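Nrps/pks (Streptomyces albus, PDB 4OPF) is a ketosynthase domain of the AT-less type I polyketide synthase OzmH of oxazolomycin biosynthesis, probably handling the acyl chain, perhaps without extending it. Local coordinates at residues E60-H66 / P424-G430; L83-T88 / G226-L230; V274-L279 / N402-V406. All coordinates share one frame; numbering follows the deposited sequence.

Contact 1 of 3, residues E60-H66 / P424-G430; sequences EGFDPGH and PRLARRG
The imidazole of His-66 carries Leu-426 over one face, in a CH-pi contact that places CD2 3.8 Å from the ring centroid, while CB and CG of Pro-424 come near its CE1, the two side chains crossing at about a right angle. The guanidinium of Arg-428 has Leu-426 CD1 over one face, set toward the rim, and Gly-61 O near its plane at the edge; its NH2 forms a salt bridge to Glu-86 of helix 79-95. The two loops pair through a single antiparallel beta bridge, a small-scale example of how an extended tail can be held by main-chain pairing. Phe-62 and Arg-429 form its hydrogen-bonded pair, N to O in both directions, at 3.0 Å for Phe-62 N to Arg-429 O and 3.1 Å for Arg-429 N to Phe-62 O. Gly-61 is packed so closely here that its CA lies 3.2 Å from Arg-429 O, and its backbone angles suit glycine. Asp-63 OD1 accepts from His-66 N in an Asx motif. With CG anti to the backbone nitrogen (chi1 -170°), the carboxylate also reaches the tail, where Ala-427 N donates to Asp-63 OD2 over 2.8 Å from above the carboxylate plane.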
loop_
_atom_site.group_PDB
_atom_site.type_symbol
_atom_site.label_atom_id
_atom_site.label_comp_id
_atom_site.label_asym_id
_atom_site.label_seq_id
_atom_site.Cartn_x
_atom_site.Cartn_y
_atom_site.Cartn_z
ATOM N N GLU A 60 8.590 29.228 -6.074
ATOM C CA GLU A 60 9.710 30.170 -6.121
ATOM C C GLU A 60 11.059 29.546 -5.782
ATOM O O GLU A 60 11.953 30.218 -5.276
ATOM C CB GLU A 60 9.420 31.322 -5.177
ATOM C CG GLU A 60 8.378 32.263 -5.731
ATOM C CD GLU A 60 8.294 33.498 -4.895
ATOM O OE1 GLU A 60 8.446 33.360 -3.659
ATOM O OE2 GLU A 60 8.099 34.586 -5.472
ATOM N N GLY A 61 11.208 28.268 -6.098
ATOM C CA GLY A 61 12.373 27.514 -5.678
ATOM C C GLY A 61 12.190 26.856 -4.311
ATOM O O GLY A 61 11.062 26.726 -3.776
ATOM N N PHE A 62 13.310 26.441 -3.745
ATOM C CA PHE A 62 13.305 25.577 -2.587
ATOM C C PHE A 62 14.447 26.023 -1.713
ATOM O O PHE A 62 15.302 26.807 -2.157
ATOM C CB PHE A 62 13.475 24.117 -3.034
ATOM C CG PHE A 62 12.353 23.594 -3.943
ATOM C CD1 PHE A 62 11.074 23.298 -3.428
ATOM C CD2 PHE A 62 12.575 23.391 -5.315
ATOM C CE1 PHE A 62 10.053 22.814 -4.248
ATOM C CE2 PHE A 62 11.533 22.931 -6.145
ATOM C CZ PHE A 62 10.283 22.627 -5.608
ATOM N N ASP A 63 14.452 25.549 -0.475
ATOM C CA ASP A 63 15.572 25.759 0.463
ATOM C C ASP A 63 16.215 24.417 0.843
ATOM O O ASP A 63 15.926 23.884 1.894
ATOM C CB ASP A 63 15.077 26.457 1.717
ATOM C CG ASP A 63 16.214 26.912 2.627
ATOM O OD1 ASP A 63 17.342 26.376 2.514
ATOM O OD2 ASP A 63 15.961 27.812 3.469
ATOM N N PRO A 64 17.081 23.870 -0.011
ATOM C CA PRO A 64 17.716 22.561 0.238
ATOM C C PRO A 64 18.448 22.519 1.579
ATOM O O PRO A 64 18.403 21.478 2.257
ATOM C CB PRO A 64 18.767 22.438 -0.880
ATOM C CG PRO A 64 18.363 23.439 -1.910
ATOM C CD PRO A 64 17.698 24.562 -1.151
ATOM N N GLY A 65 19.125 23.622 1.906
ATOM C CA GLY A 65 19.939 23.747 3.120
ATOM C C GLY A 65 19.170 23.406 4.390
ATOM O O GLY A 65 19.652 22.680 5.275
ATOM N N HIS A 66 17.936 23.883 4.451
ATOM C CA HIS A 66 17.095 23.641 5.598
ATOM C C HIS A 66 16.874 22.173 5.754
ATOM O O HIS A 66 16.800 21.655 6.865
ATOM C CB HIS A 66 15.779 24.360 5.455
ATOM C CG HIS A 66 15.014 24.452 6.734
ATOM N ND1 HIS A 66 15.039 25.579 7.530
ATOM C CD2 HIS A 66 14.217 23.554 7.364
ATOM C CE1 HIS A 66 14.273 25.375 8.588
ATOM N NE2 HIS A 66 13.772 24.152 8.518
ATOM N N PRO A 424 8.721 28.108 9.607
ATOM C CA PRO A 424 9.994 28.834 9.455
ATOM C C PRO A 424 10.079 29.590 8.139
ATOM O O PRO A 424 9.411 29.226 7.167
ATOM C CB PRO A 424 11.037 27.730 9.478
ATOM C CG PRO A 424 10.310 26.525 9.024
ATOM C CD PRO A 424 8.889 26.651 9.513
ATOM N N ARG A 425 10.852 30.668 8.121
ATOM C CA ARG A 425 11.089 31.416 6.883
ATOM C C ARG A 425 12.164 30.679 6.092
ATOM O O ARG A 425 13.325 30.634 6.502
ATOM C CB ARG A 425 11.577 32.848 7.159
ATOM C CG ARG A 425 10.628 33.723 7.972
ATOM C CD ARG A 425 11.364 34.935 8.557
ATOM N NE ARG A 425 10.870 35.290 9.893
ATOM C CZ ARG A 425 10.370 36.473 10.257
ATOM N NH1 ARG A 425 9.955 36.638 11.507
ATOM N NH2 ARG A 425 10.285 37.492 9.399
ATOM N N LEU A 426 11.773 30.100 4.965
ATOM C CA LEU A 426 12.698 29.377 4.113
ATOM C C LEU A 426 13.320 30.348 3.099
ATOM O O LEU A 426 12.680 31.267 2.645
ATOM C CB LEU A 426 11.953 28.253 3.409
ATOM C CG LEU A 426 11.326 27.185 4.287
ATOM C CD1 LEU A 426 10.667 26.160 3.397
ATOM C CD2 LEU A 426 12.359 26.506 5.169
ATOM N N ALA A 427 14.583 30.155 2.768
ATOM C CA ALA A 427 15.270 31.058 1.838
ATOM C C ALA A 427 15.332 30.401 0.470
ATOM O O ALA A 427 16.296 29.691 0.175
ATOM C CB ALA A 427 16.677 31.392 2.336
ATOM N N ARG A 428 14.314 30.652 -0.356
ATOM C CA ARG A 428 14.157 29.959 -1.635
ATOM C C ARG A 428 14.954 30.456 -2.845
ATOM O O ARG A 428 15.022 31.655 -3.118
ATOM C CB ARG A 428 12.695 29.954 -2.015
ATOM C CG ARG A 428 11.914 28.930 -1.214
ATOM C CD ARG A 428 10.620 29.540 -0.734
ATOM N NE ARG A 428 9.684 28.492 -0.376
ATOM C CZ ARG A 428 8.762 28.611 0.567
ATOM N NH1 ARG A 428 8.671 29.722 1.282
ATOM N NH2 ARG A 428 7.936 27.605 0.809
ATOM N N ARG A 429 15.502 29.496 -3.591
ATOM C CA ARG A 429 16.205 29.755 -4.839
ATOM C C ARG A 429 15.952 28.591 -5.807
ATOM O O ARG A 429 15.565 27.485 -5.368
ATOM C CB ARG A 429 17.699 29.943 -4.563
ATOM C CG ARG A 429 18.199 29.075 -3.418
ATOM C CD ARG A 429 19.697 29.210 -3.190
ATOM N NE ARG A 429 20.157 28.141 -2.307
ATOM C CZ ARG A 429 21.428 27.811 -2.093
ATOM N NH1 ARG A 429 21.720 26.800 -1.266
ATOM N NH2 ARG A 429 22.412 28.481 -2.683
ATOM N N GLY A 430 16.097 28.871 -7.116
ATOM C CA GLY A 430 16.047 27.856 -8.186
ATOM C C GLY A 430 17.485 27.512 -8.553
ATOM O O GLY A 430 18.006 26.475 -8.125
#

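Contact 2 of 3, residues L83-T88 / G226-L230; sequences LLLEET and GVGVL
Val-227 turns both methyl groups into the overlying helix turn, CG1 meeting Leu-83 CD2 at 3.7 Å and CG2 meeting Leu-84 CD2 at 3.9 Å. The two leucines reach it by different torsions: Leu-83 swings CG anti to its own nitrogen (chi1 -176°), whereas Leu-84 sets CG anti to its carbonyl carbon and brings only CD2 toward the strand. Glu-87 completes the surround with the aliphatic part of its chain. Its CG rests on Val-227 CG1 at 3.7 Å, and its CB touches Val-229 CG2 at the same separation. A bend at chi2 (-63°) lets these methylenes pack against valines while the carboxylate departs to polar partners on strand 9-17, with OE1 hydrogen-bonded to Ser-15 and OE2 in a salt bridge to Arg-17. A buried acid is thus satisfied without any polar partner on strand 226-230.

The next residue, Thr-88, crosses Val-229 at about a right angle, OG1 lying 3.9 Å from each valine methyl. That hydroxyl donates back to Leu-84 O over 2.8 Å. Thr-88 N binds the same oxygen from the opposite face of its plane, so two donors grip one carbonyl oxygen, and the hydroxyl's own bond orients it.

Gly-226 and Gly-228 alternate with the valines, whose side chains make nearly all of the strand's contribution. The segment axes approach to 8.2 Å and are inclined by 42°, running roughly the same way. This is alpha/beta layer packing of the thiolase-type fold, in which helix 79-95 packs on part of one face of the sheet in the N-terminal half of the ketosynthase.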
loop_
_atom_site.group_PDB
_atom_site.type_symbol
_atom_site.label_atom_id
_atom_site.label_comp_id
_atom_site.label_asym_id
_atom_site.label_seq_id
_atom_site.Cartn_x
_atom_site.Cartn_y
_atom_site.Cartn_z
ATOM N N LEU A 83 9.038 19.554 -2.680
ATOM C CA LEU A 83 7.810 20.167 -2.275
ATOM C C LEU A 83 7.151 19.431 -1.118
ATOM O O LEU A 83 6.595 20.059 -0.234
ATOM C CB LEU A 83 6.868 20.174 -3.465
ATOM C CG LEU A 83 5.525 20.850 -3.342
ATOM C CD1 LEU A 83 5.681 22.270 -2.922
ATOM C CD2 LEU A 83 4.775 20.773 -4.676
ATOM N N LEU A 84 7.153 18.106 -1.153
ATOM C CA LEU A 84 6.623 17.308 -0.050
ATOM C C LEU A 84 7.378 17.547 1.255
ATOM O O LEU A 84 6.784 17.533 2.332
ATOM C CB LEU A 84 6.711 15.826 -0.352
ATOM C CG LEU A 84 5.556 15.288 -1.146
ATOM C CD1 LEU A 84 5.872 13.821 -1.416
ATOM C CD2 LEU A 84 4.221 15.387 -0.387
ATOM N N LEU A 85 8.700 17.699 1.176
ATOM C CA LEU A 85 9.478 18.007 2.384
ATOM C C LEU A 85 8.997 19.322 3.058
ATOM O O LEU A 85 8.780 19.364 4.270
ATOM C CB LEU A 85 10.985 18.123 2.061
ATOM C CG LEU A 85 11.670 16.767 1.846
ATOM C CD1 LEU A 85 13.034 16.969 1.223
ATOM C CD2 LEU A 85 11.849 16.076 3.186
ATOM N N GLU A 86 8.820 20.356 2.254
ATOM C CA GLU A 86 8.302 21.639 2.763
ATOM C C GLU A 86 6.929 21.465 3.333
ATOM O O GLU A 86 6.653 21.928 4.435
ATOM C CB GLU A 86 8.163 22.734 1.695
ATOM C CG GLU A 86 9.407 23.361 1.232
ATOM C CD GLU A 86 9.192 24.607 0.350
ATOM O OE1 GLU A 86 8.031 25.031 0.054
ATOM O OE2 GLU A 86 10.235 25.172 -0.071
ATOM N N GLU A 87 6.046 20.887 2.556
ATOM C CA GLU A 87 4.662 20.806 3.027
ATOM C C GLU A 87 4.498 19.895 4.226
ATOM O O GLU A 87 3.611 20.114 5.029
ATOM C CB GLU A 87 3.733 20.360 1.940
ATOM C CG GLU A 87 3.564 21.417 0.889
ATOM C CD GLU A 87 2.922 22.705 1.441
ATOM O OE1 GLU A 87 2.005 22.687 2.328
ATOM O OE2 GLU A 87 3.366 23.745 0.970
ATOM N N THR A 88 5.306 18.840 4.336
ATOM C CA THR A 88 5.242 17.988 5.527
ATOM C C THR A 88 5.718 18.807 6.725
ATOM O O THR A 88 5.069 18.762 7.771
ATOM C CB THR A 88 6.043 16.706 5.344
ATOM O OG1 THR A 88 5.509 15.986 4.218
ATOM C CG2 THR A 88 6.035 15.868 6.623
ATOM N N GLY A 226 -0.630 20.285 -7.534
ATOM C CA GLY A 226 -1.064 20.441 -6.164
ATOM C C GLY A 226 -0.294 19.556 -5.202
ATOM O O GLY A 226 0.339 18.570 -5.598
ATOM N N VAL A 227 -0.377 19.919 -3.931
ATOM C CA VAL A 227 0.167 19.123 -2.834
ATOM C C VAL A 227 -0.632 19.368 -1.561
ATOM O O VAL A 227 -1.064 20.488 -1.249
ATOM C CB VAL A 227 1.681 19.424 -2.621
ATOM C CG1 VAL A 227 1.909 20.886 -2.340
ATOM C CG2 VAL A 227 2.322 18.584 -1.507
ATOM N N GLY A 228 -0.816 18.293 -0.821
ATOM C CA GLY A 228 -1.488 18.346 0.469
ATOM C C GLY A 228 -0.910 17.305 1.384
ATOM O O GLY A 228 -0.548 16.199 0.944
ATOM N N VAL A 229 -0.781 17.658 2.649
ATOM C CA VAL A 229 -0.300 16.730 3.666
ATOM C C VAL A 229 -1.173 16.797 4.898
ATOM O O VAL A 229 -1.500 17.905 5.367
ATOM C CB VAL A 229 1.152 17.063 4.066
ATOM C CG1 VAL A 229 1.666 16.047 5.036
ATOM C CG2 VAL A 229 2.048 17.140 2.816
ATOM N N LEU A 230 -1.571 15.624 5.399
ATOM C CA LEU A 230 -2.317 15.473 6.688
ATOM C C LEU A 230 -1.465 14.728 7.691
ATOM O O LEU A 230 -0.740 13.788 7.310
ATOM C CB LEU A 230 -3.559 14.629 6.493
ATOM C CG LEU A 230 -4.449 15.067 5.358
ATOM C CD1 LEU A 230 -5.578 14.087 5.247
ATOM C CD2 LEU A 230 -4.963 16.491 5.585
#

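Contact 3 of 3, residues V274-L279 / N402-V406; sequences VMARAL and NAHAV
Helix 274-279 lies over strand 402-406 with their chain directions 32° apart and their axes 7.5 Å apart at closest approach. The backbones come nearest where Met-275, a selenomethionine here, passes His-404, their CA atoms 5.7 Å apart. His-404 is the polar centre of an otherwise largely apolar interface. Its CG stands anti to the backbone nitrogen (chi1 -172°), and the ring lies beneath Met-275, whose CG sits 3.6 Å from the centroid, almost directly above the centre, in a CH-pi contact. The selenium lies farther off and oblique to the ring. Ala-278 CB approaches the same imidazole at its edge, in plane, 3.8 Å from CD2, and is closer still to His-404 O. Both ring nitrogens are hydrogen-bonded, ND1 with Ser-394 and NE2 with Tyr-314, which fixes the ring's rotation beneath the helix.

At the 402 end of the segment, Val-274 CG1 packs on Asn-402 CB and CG2 reaches the backbone near Ala-403. At the 406 end, Val-406 CG2 touches Ala-278 CB and Leu-279 CD2, each at 4.2 Å. Every second strand residue faces the helix, the signature of a helix layered on a beta-sheet, as in the C-terminal half of the thiolase-type ketosynthase fold.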
loop_
_atom_site.group_PDB
_atom_site.type_symbol
_atom_site.label_atom_id
_atom_site.label_comp_id
_atom_site.label_asym_id
_atom_site.label_seq_id
_atom_site.Cartn_x
_atom_site.Cartn_y
_atom_site.Cartn_z
ATOM N N VAL A 274 -18.412 0.768 -3.036
ATOM C CA VAL A 274 -17.351 1.411 -2.271
ATOM C C VAL A 274 -17.972 2.458 -1.365
ATOM O O VAL A 274 -17.548 2.650 -0.220
ATOM C CB VAL A 274 -16.256 1.990 -3.162
ATOM C CG1 VAL A 274 -16.668 3.323 -3.772
ATOM C CG2 VAL A 274 -15.026 2.180 -2.345
HETATM N N MSE A 275 -19.019 3.102 -1.835
HETATM C CA MSE A 275 -19.663 4.117 -0.984
HETATM C C MSE A 275 -20.422 3.445 0.153
HETATM O O MSE A 275 -20.318 3.886 1.297
HETATM C CB MSE A 275 -20.611 5.021 -1.751
HETATM C CG MSE A 275 -19.890 5.876 -2.806
HETATM SE SE MSE A 275 -21.093 7.256 -3.567
HETATM C CE MSE A 275 -21.985 6.108 -4.822
ATOM N N ALA A 276 -21.182 2.401 -0.140
ATOM C CA ALA A 276 -21.876 1.659 0.921
ATOM C C ALA A 276 -20.924 1.058 1.934
ATOM O O ALA A 276 -21.194 1.063 3.129
ATOM C CB ALA A 276 -22.760 0.564 0.310
ATOM N N ARG A 277 -19.768 0.561 1.497
ATOM C CA ARG A 277 -18.772 0.064 2.432
ATOM C C ARG A 277 -18.205 1.134 3.335
ATOM O O ARG A 277 -18.010 0.919 4.545
ATOM C CB ARG A 277 -17.657 -0.663 1.643
ATOM C CG ARG A 277 -16.544 -1.252 2.477
ATOM C CD ARG A 277 -17.003 -2.430 3.383
ATOM N NE ARG A 277 -15.856 -2.788 4.236
ATOM C CZ ARG A 277 -15.933 -3.332 5.441
ATOM N NH1 ARG A 277 -14.810 -3.560 6.122
ATOM N NH2 ARG A 277 -17.123 -3.625 5.967
ATOM N N ALA A 278 -17.868 2.294 2.802
ATOM C CA ALA A 278 -17.303 3.341 3.671
ATOM C C ALA A 278 -18.309 3.773 4.721
ATOM O O ALA A 278 -17.953 4.049 5.887
ATOM C CB ALA A 278 -16.877 4.560 2.883
ATOM N N LEU A 279 -19.551 3.891 4.306
ATOM C CA LEU A 279 -20.632 4.201 5.262
ATOM C C LEU A 279 -20.804 3.195 6.370
ATOM O O LEU A 279 -20.961 3.591 7.528
ATOM C CB LEU A 279 -21.972 4.251 4.572
ATOM C CG LEU A 279 -22.335 5.534 3.905
ATOM C CD1 LEU A 279 -23.782 5.292 3.441
ATOM C CD2 LEU A 279 -22.307 6.748 4.858
ATOM N N ASN A 402 -11.517 2.615 -7.031
ATOM C CA ASN A 402 -12.404 3.544 -6.432
ATOM C C ASN A 402 -12.151 3.661 -4.955
ATOM O O ASN A 402 -11.810 2.662 -4.274
ATOM C CB ASN A 402 -13.841 3.062 -6.586
ATOM C CG ASN A 402 -14.177 2.696 -7.987
ATOM O OD1 ASN A 402 -14.135 3.526 -8.877
ATOM N ND2 ASN A 402 -14.518 1.453 -8.204
ATOM N N ALA A 403 -12.390 4.858 -4.428
ATOM C CA ALA A 403 -12.227 5.118 -3.035
ATOM C C ALA A 403 -13.267 6.102 -2.555
ATOM O O ALA A 403 -13.662 6.982 -3.328
ATOM C CB ALA A 403 -10.846 5.663 -2.794
ATOM N N HIS A 404 -13.659 5.984 -1.284
ATOM C CA HIS A 404 -14.649 6.873 -0.713
ATOM C C HIS A 404 -14.398 7.000 0.770
ATOM O O HIS A 404 -14.173 6.021 1.465
ATOM C CB HIS A 404 -16.047 6.287 -0.975
ATOM C CG HIS A 404 -17.203 7.181 -0.619
ATOM N ND1 HIS A 404 -17.634 8.215 -1.426
ATOM C CD2 HIS A 404 -18.083 7.128 0.414
ATOM C CE1 HIS A 404 -18.681 8.797 -0.866
ATOM N NE2 HIS A 404 -18.998 8.133 0.228
ATOM N N ALA A 405 -14.410 8.228 1.269
ATOM C CA ALA A 405 -14.118 8.497 2.661
ATOM C C ALA A 405 -15.251 9.312 3.263
ATOM O O ALA A 405 -15.803 10.203 2.593
ATOM C CB ALA A 405 -12.811 9.257 2.776
ATOM N N VAL A 406 -15.541 9.039 4.530
ATOM C CA VAL A 406 -16.546 9.741 5.325
ATOM C C VAL A 406 -15.858 10.441 6.493
ATOM O O VAL A 406 -15.139 9.815 7.249
ATOM C CB VAL A 406 -17.609 8.755 5.856
ATOM C CG1 VAL A 406 -18.643 9.460 6.704
ATOM C CG2 VAL A 406 -18.313 8.082 4.694
#

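From the N terminus, the chain passes through the 60-66 loop, which finds its partner only near the modelled C terminus: contact 1 therefore closes a loop of some 360 residues and encloses the other two. Helix 79-95 follows, and contact 2 closes when strand 226-234 enters the sheet. Contact 3 opens afterwards, on helix 268-282, and closes at strand 401-408, so contacts 2 and 3 stand in series. Both reach the same mixed sheet, on opposite sides of the chain's centre and with centres 25 Å apart. Contacts 1 and 2 touch directly: Glu-86 links helix 79-95 to the C-terminal tail, and Phe-62 packs beside it.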